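Local atomic coordinates of malate dehydrogenase (Naegleria fowleri, PDB entry 6UM4), a protein that probably catalyses the reversible oxidation of malate to oxaloacetate with a nicotinamide dinucleotide as hydride acceptor. Residues A[98-103]-A[127-132]; A[174-179]-A[216-221]. All blocks are in the same frame, centred on the assembly; numbering follows the deposited sequence. Where two conformers were deposited one is given.

Contact 1 of 2, residues A[98-103]-A[127-132]; sequences VTITVS and QPVKLR
Val98 to Val102 runs parallel to Val129 to Arg132, the two strands twisted by 27° against each other and joined by a ladder of five backbone hydrogen bonds in which Val98, Ile100 and Val102 make every link from their side. Ile100 uses both its polar atoms: its N meets Lys130 O at 2.8 Å, almost straight, and its O receives Arg132 N. At the start of the ladder the longest rung, Val98 N to Pro128 O at 3.2 Å, shares its acceptor. The Gln127 chain bends about its CB-CG bond (chi2 58°), and NE2 donates to Pro128 O at 3.0 Å, in the carbonyl plane and on a lone pair, while also reaching the carbonyl of Pro96. Turned this way, the amide lies against Val98, whose CG1 comes within 3.5 Å of NE2, the two side chains crossing at about a right angle.

On the face holding Val98, Ile100, Val129 and Leu131 the contacts are apolar. Ile100 CD1 reaches back to Val129 CG1 at 3.8 Å, and both Ile100 and Leu131 touch Ile117 of helix 108-118. The other face is more polar. Thr99 has CG2 anti to its backbone N (OG1 chi1 -64°), and this methyl rests 3.6 Å from Arg132 CD. Beyond CD the arginine turns away: NH2 bonds to Asp169 O, and the guanidinium makes a cation-pi contact with Tyr162. Thr101 OG1 goes to the carbonyl of Ala170.

With helix 108-118 connecting them, these strands form the first beta-alpha-beta unit of the Rossmann-type fold, the family's NAD-binding domain.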
loop_
_atom_site.group_PDB
_atom_site.type_symbol
_atom_site.label_atom_id
_atom_site.label_comp_id
_atom_site.label_asym_id
_atom_site.label_seq_id
_atom_site.Cartn_x
_atom_site.Cartn_y
_atom_site.Cartn_z
ATOM N N VAL A 98 -3.851 -0.359 -20.274
ATOM C CA VAL A 98 -3.882 -1.809 -20.150
ATOM C C VAL A 98 -4.937 -2.173 -19.104
ATOM O O VAL A 98 -5.297 -1.369 -18.237
ATOM C CB VAL A 98 -2.509 -2.392 -19.762
ATOM C CG1 VAL A 98 -1.462 -1.982 -20.782
ATOM C CG2 VAL A 98 -2.126 -1.917 -18.347
ATOM N N THR A 99 -5.426 -3.406 -19.195
ATOM C CA THR A 99 -6.478 -3.935 -18.332
ATOM C C THR A 99 -5.917 -5.019 -17.412
ATOM O O THR A 99 -5.292 -5.977 -17.889
ATOM C CB THR A 99 -7.601 -4.511 -19.194
ATOM O OG1 THR A 99 -8.197 -3.461 -19.940
ATOM C CG2 THR A 99 -8.667 -5.172 -18.340
ATOM N N ILE A 100 -6.172 -4.898 -16.107
ATOM C CA ILE A 100 -5.675 -5.853 -15.116
ATOM C C ILE A 100 -6.867 -6.455 -14.381
ATOM O O ILE A 100 -7.639 -5.729 -13.746
ATOM C CB ILE A 100 -4.723 -5.191 -14.105
ATOM C CG1 ILE A 100 -3.650 -4.356 -14.807
ATOM C CG2 ILE A 100 -4.055 -6.245 -13.231
ATOM C CD1 ILE A 100 -3.243 -3.113 -13.973
ATOM N N THR A 101 -6.988 -7.775 -14.409
ATOM C CA THR A 101 -8.019 -8.479 -13.646
ATOM C C THR A 101 -7.438 -8.977 -12.326
ATOM O O THR A 101 -6.399 -9.635 -12.317
ATOM C CB THR A 101 -8.578 -9.664 -14.442
ATOM O OG1 THR A 101 -9.035 -9.206 -15.719
ATOM C CG2 THR A 101 -9.730 -10.319 -13.698
ATOM N N VAL A 102 -8.121 -8.692 -11.219
ATOM C CA VAL A 102 -7.678 -9.135 -9.901
ATOM C C VAL A 102 -8.836 -9.877 -9.249
ATOM O O VAL A 102 -9.926 -9.314 -9.086
ATOM C CB VAL A 102 -7.206 -7.975 -9.003
ATOM C CG1 VAL A 102 -6.762 -8.516 -7.645
ATOM C CG2 VAL A 102 -6.066 -7.196 -9.660
ATOM N N SER A 103 -8.609 -11.142 -8.899
ATOM C CA SER A 103 -9.591 -11.915 -8.157
ATOM C C SER A 103 -9.353 -11.735 -6.657
ATOM O O SER A 103 -8.388 -11.100 -6.227
ATOM C CB SER A 103 -9.529 -13.392 -8.566
ATOM O OG SER A 103 -8.320 -13.981 -8.112
ATOM N N GLN A 127 1.695 4.627 -17.465
ATOM C CA GLN A 127 0.873 3.531 -17.974
ATOM C C GLN A 127 -0.505 3.552 -17.326
ATOM O O GLN A 127 -0.670 3.039 -16.204
ATOM C CB GLN A 127 1.552 2.184 -17.717
ATOM C CG GLN A 127 0.740 0.986 -18.182
ATOM C CD GLN A 127 0.436 1.064 -19.662
ATOM O OE1 GLN A 127 1.316 0.868 -20.487
ATOM N NE2 GLN A 127 -0.802 1.361 -20.001
ATOM N N PRO A 128 -1.521 4.103 -17.995
ATOM C CA PRO A 128 -2.883 4.081 -17.444
ATOM C C PRO A 128 -3.396 2.665 -17.257
ATOM O O PRO A 128 -3.079 1.758 -18.025
ATOM C CB PRO A 128 -3.708 4.821 -18.509
ATOM C CG PRO A 128 -2.723 5.632 -19.268
ATOM C CD PRO A 128 -1.458 4.833 -19.273
ATOM N N VAL A 129 -4.230 2.482 -16.238
ATOM C CA VAL A 129 -4.691 1.152 -15.874
ATOM C C VAL A 129 -6.204 1.120 -15.747
ATOM O O VAL A 129 -6.850 2.113 -15.402
ATOM C CB VAL A 129 -4.031 0.655 -14.567
ATOM C CG1 VAL A 129 -2.557 0.505 -14.772
ATOM C CG2 VAL A 129 -4.280 1.650 -13.444
ATOM N N LYS A 130 -6.764 -0.036 -16.090
ATOM C CA LYS A 130 -8.154 -0.382 -15.844
ATOM C C LYS A 130 -8.186 -1.638 -14.995
ATOM O O LYS A 130 -7.547 -2.642 -15.340
ATOM C CB LYS A 130 -8.917 -0.601 -17.147
ATOM C CG LYS A 130 -8.939 0.608 -18.071
ATOM C CD LYS A 130 -9.756 0.335 -19.312
ATOM C CE LYS A 130 -9.707 1.532 -20.252
ATOM N NZ LYS A 130 -10.651 1.369 -21.389
ATOM N N LEU A 131 -8.935 -1.590 -13.905
ATOM C CA LEU A 131 -9.028 -2.701 -12.970
ATOM C C LEU A 131 -10.353 -3.412 -13.174
ATOM O O LEU A 131 -11.412 -2.780 -13.162
ATOM C CB LEU A 131 -8.909 -2.205 -11.531
ATOM C CG LEU A 131 -7.529 -1.734 -11.071
ATOM C CD1 LEU A 131 -7.618 -1.122 -9.672
ATOM C CD2 LEU A 131 -6.590 -2.894 -11.093
ATOM N N ARG A 132 -10.292 -4.720 -13.360
ATOM C CA ARG A 132 -11.477 -5.559 -13.378
ATOM C C ARG A 132 -11.393 -6.444 -12.147
ATOM O O ARG A 132 -10.564 -7.359 -12.088
ATOM C CB ARG A 132 -11.559 -6.365 -14.675
ATOM C CG ARG A 132 -11.694 -5.475 -15.922
ATOM C CD ARG A 132 -11.877 -6.300 -17.209
ATOM N NE ARG A 132 -13.241 -6.776 -17.374
ATOM C CZ ARG A 132 -14.219 -6.046 -17.921
ATOM N NH1 ARG A 132 -14.018 -4.755 -18.173
ATOM N NH2 ARG A 132 -15.437 -6.561 -18.072
#

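Contact 2 of 2, residues A[174-179]-A[216-221]; sequences ADYAIL and DVLVLI
This is a parallel pairing of neighbouring strands, 176-179 with 218-221, largely buried in the six-stranded sheet of the NAD-binding domain. The strands diverge by only 9°. Ala177 is the hub of the backbone ladder: its N donates to Leu218 O at 2.9 Å, and its O accepts from Leu220 N at 2.8 Å in a nearly straight bond. Leu179 N to Leu220 O continues the ladder. At the entrance, Leu218 N donates to Asp175 O at 3.1 Å, from a position tilted 33° out of the carbonyl plane. That same oxygen takes a second hydrogen bond from a water at 2.7 Å, which also donates to Asp216 O and so bridges the two segments at their N-terminal ends. The water lies above one face of the Tyr176 ring, displaced toward its rim.

Helix 191-212 joins the strands into a beta-alpha-beta crossover, a repeating element of the Rossmann-type fold, and packs on the face formed by Ala177, Leu179 and Val219. Here Leu179 carries most of the apolar contact. Its CG lies beside the backbone N (chi1 -57°), and chi2 of -170° turns CD1 to 3.7 Å from Val219 CG1, the two side chains crossing at a slant. Phe202 and Gln205 of the helix meet Leu179; Leu209 meets Ala177 and Val219.

Across the sheet, Tyr176 and Leu218 lie side by side and point the same way, with Leu218 CD1 at the ring edge, near its plane, 3.9 Å from Tyr176 CE1. Met343 of helix 332-348 touches both Tyr176 and Leu220. Val217 CG2 packs at 3.5 Å against Asp175 O, while the Asp175 carboxylate binds Thr99 N through OD2 and Asn214 ND2 through OD1.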
loop_
_atom_site.group_PDB
_atom_site.type_symbol
_atom_site.label_atom_id
_atom_site.label_comp_id
_atom_site.label_asym_id
_atom_site.label_seq_id
_atom_site.Cartn_x
_atom_site.Cartn_y
_atom_site.Cartn_z
ATOM N N ALA A 174 -8.418 -8.794 -20.680
ATOM C CA ALA A 174 -7.332 -8.705 -19.713
ATOM C C ALA A 174 -5.982 -8.735 -20.416
ATOM O O ALA A 174 -5.746 -9.563 -21.304
ATOM C CB ALA A 174 -7.429 -9.842 -18.699
ATOM N N ASP A 175 -5.114 -7.796 -20.044
ATOM C CA ASP A 175 -3.704 -7.854 -20.402
ATOM C C ASP A 175 -2.886 -8.491 -19.298
ATOM O O ASP A 175 -1.815 -9.049 -19.564
ATOM C CB ASP A 175 -3.138 -6.460 -20.670
ATOM C CG ASP A 175 -3.791 -5.790 -21.820
ATOM O OD1 ASP A 175 -3.757 -6.366 -22.928
ATOM O OD2 ASP A 175 -4.332 -4.685 -21.610
ATOM N N TYR A 176 -3.388 -8.391 -18.071
ATOM C CA TYR A 176 -2.750 -8.905 -16.878
ATOM C C TYR A 176 -3.815 -9.499 -15.979
ATOM O O TYR A 176 -4.943 -9.004 -15.925
ATOM C CB TYR A 176 -2.010 -7.791 -16.134
ATOM C CG TYR A 176 -0.962 -7.108 -16.970
ATOM C CD1 TYR A 176 0.259 -7.722 -17.227
ATOM C CD2 TYR A 176 -1.190 -5.876 -17.526
ATOM C CE1 TYR A 176 1.231 -7.098 -18.005
ATOM C CE2 TYR A 176 -0.229 -5.242 -18.304
ATOM C CZ TYR A 176 0.978 -5.855 -18.539
ATOM O OH TYR A 176 1.920 -5.220 -19.321
ATOM N N ALA A 177 -3.457 -10.563 -15.275
ATOM C CA ALA A 177 -4.352 -11.110 -14.269
ATOM C C ALA A 177 -3.532 -11.522 -13.054
ATOM O O ALA A 177 -2.527 -12.225 -13.180
ATOM C CB ALA A 177 -5.177 -12.284 -14.814
ATOM N N ILE A 178 -3.968 -11.085 -11.880
ATOM C CA ILE A 178 -3.358 -11.459 -10.611
ATOM C C ILE A 178 -4.404 -12.243 -9.835
ATOM O O ILE A 178 -5.479 -11.715 -9.522
ATOM C CB ILE A 178 -2.866 -10.234 -9.812
ATOM C CG1 ILE A 178 -1.787 -9.505 -10.612
ATOM C CG2 ILE A 178 -2.295 -10.660 -8.450
ATOM C CD1 ILE A 178 -1.339 -8.213 -9.993
ATOM N N LEU A 179 -4.119 -13.513 -9.577
ATOM C CA LEU A 179 -5.119 -14.434 -9.050
ATOM C C LEU A 179 -4.864 -14.639 -7.570
ATOM O O LEU A 179 -4.046 -15.479 -7.183
ATOM C CB LEU A 179 -5.084 -15.744 -9.831
ATOM C CG LEU A 179 -5.311 -15.459 -11.307
ATOM C CD1 LEU A 179 -5.527 -16.713 -12.120
ATOM C CD2 LEU A 179 -6.522 -14.485 -11.450
ATOM N N ASP A 216 -1.657 -11.890 -25.306
ATOM C CA ASP A 216 -0.369 -11.747 -24.632
ATOM C C ASP A 216 -0.513 -11.627 -23.123
ATOM O O ASP A 216 0.402 -11.112 -22.469
ATOM C CB ASP A 216 0.382 -10.522 -25.162
ATOM C CG ASP A 216 0.770 -10.651 -26.626
ATOM O OD1 ASP A 216 0.913 -11.796 -27.117
ATOM O OD2 ASP A 216 0.939 -9.598 -27.283
ATOM N N VAL A 217 -1.656 -12.044 -22.567
ATOM C CA VAL A 217 -1.927 -11.823 -21.151
ATOM C C VAL A 217 -0.851 -12.496 -20.296
ATOM O O VAL A 217 -0.369 -13.596 -20.605
ATOM C CB VAL A 217 -3.336 -12.323 -20.790
ATOM C CG1 VAL A 217 -3.471 -13.804 -21.127
ATOM C CG2 VAL A 217 -3.637 -12.079 -19.304
ATOM N N LEU A 218 -0.436 -11.807 -19.238
ATOM C CA LEU A 218 0.443 -12.386 -18.228
ATOM C C LEU A 218 -0.392 -12.653 -16.991
ATOM O O LEU A 218 -1.152 -11.776 -16.556
ATOM C CB LEU A 218 1.637 -11.475 -17.908
ATOM C CG LEU A 218 2.494 -11.060 -19.113
ATOM C CD1 LEU A 218 3.618 -10.137 -18.674
ATOM C CD2 LEU A 218 3.060 -12.304 -19.874
ATOM N N VAL A 219 -0.279 -13.872 -16.460
ATOM C CA VAL A 219 -1.102 -14.342 -15.346
ATOM C C VAL A 219 -0.189 -14.689 -14.177
ATOM O O VAL A 219 0.710 -15.533 -14.314
ATOM C CB VAL A 219 -1.947 -15.569 -15.738
ATOM C CG1 VAL A 219 -2.841 -15.966 -14.593
ATOM C CG2 VAL A 219 -2.768 -15.308 -16.989
ATOM N N LEU A 220 -0.454 -14.085 -13.019
ATOM C CA LEU A 220 0.282 -14.371 -11.794
ATOM C C LEU A 220 -0.663 -15.065 -10.826
ATOM O O LEU A 220 -1.739 -14.541 -10.525
ATOM C CB LEU A 220 0.851 -13.083 -11.181
ATOM C CG LEU A 220 1.433 -13.259 -9.778
ATOM C CD1 LEU A 220 2.581 -14.282 -9.800
ATOM C CD2 LEU A 220 1.885 -11.934 -9.206
ATOM N N ILE A 221 -0.280 -16.247 -10.358
ATOM C CA ILE A 221 -1.066 -16.993 -9.379
ATOM C C ILE A 221 -0.455 -16.762 -8.003
ATOM O O ILE A 221 0.723 -17.051 -7.782
ATOM C CB ILE A 221 -1.119 -18.496 -9.699
ATOM C CG1 ILE A 221 -2.144 -18.811 -10.797
ATOM C CG2 ILE A 221 -1.482 -19.274 -8.443
ATOM C CD1 ILE A 221 -1.701 -18.482 -12.206
HETATM O O HOH W 1 0.163 -8.526 -21.307
#

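Overall arrangement
Both contacts belong to one parallel sheet, and the middle strands 98-102 and 176-179 are themselves neighbours: Thr99 O lies 2.8 Å from Asp175 N, and Thr101 N the same distance from Tyr176 O, both probable hydrogen bonds. The four segments therefore make one continuous run, 129-134, 98-102, 176-179, 218-221, with the contact centres about 9 Å apart. Contact 2 is the more buried, and its centre is also nearer that of the chain, about 11 Å against about 17 Å; its strand faces are mainly aliphatic apart from Tyr176, with helices over both. Contact 1, farther out and partly buried, has threonine, lysine and arginine on one face.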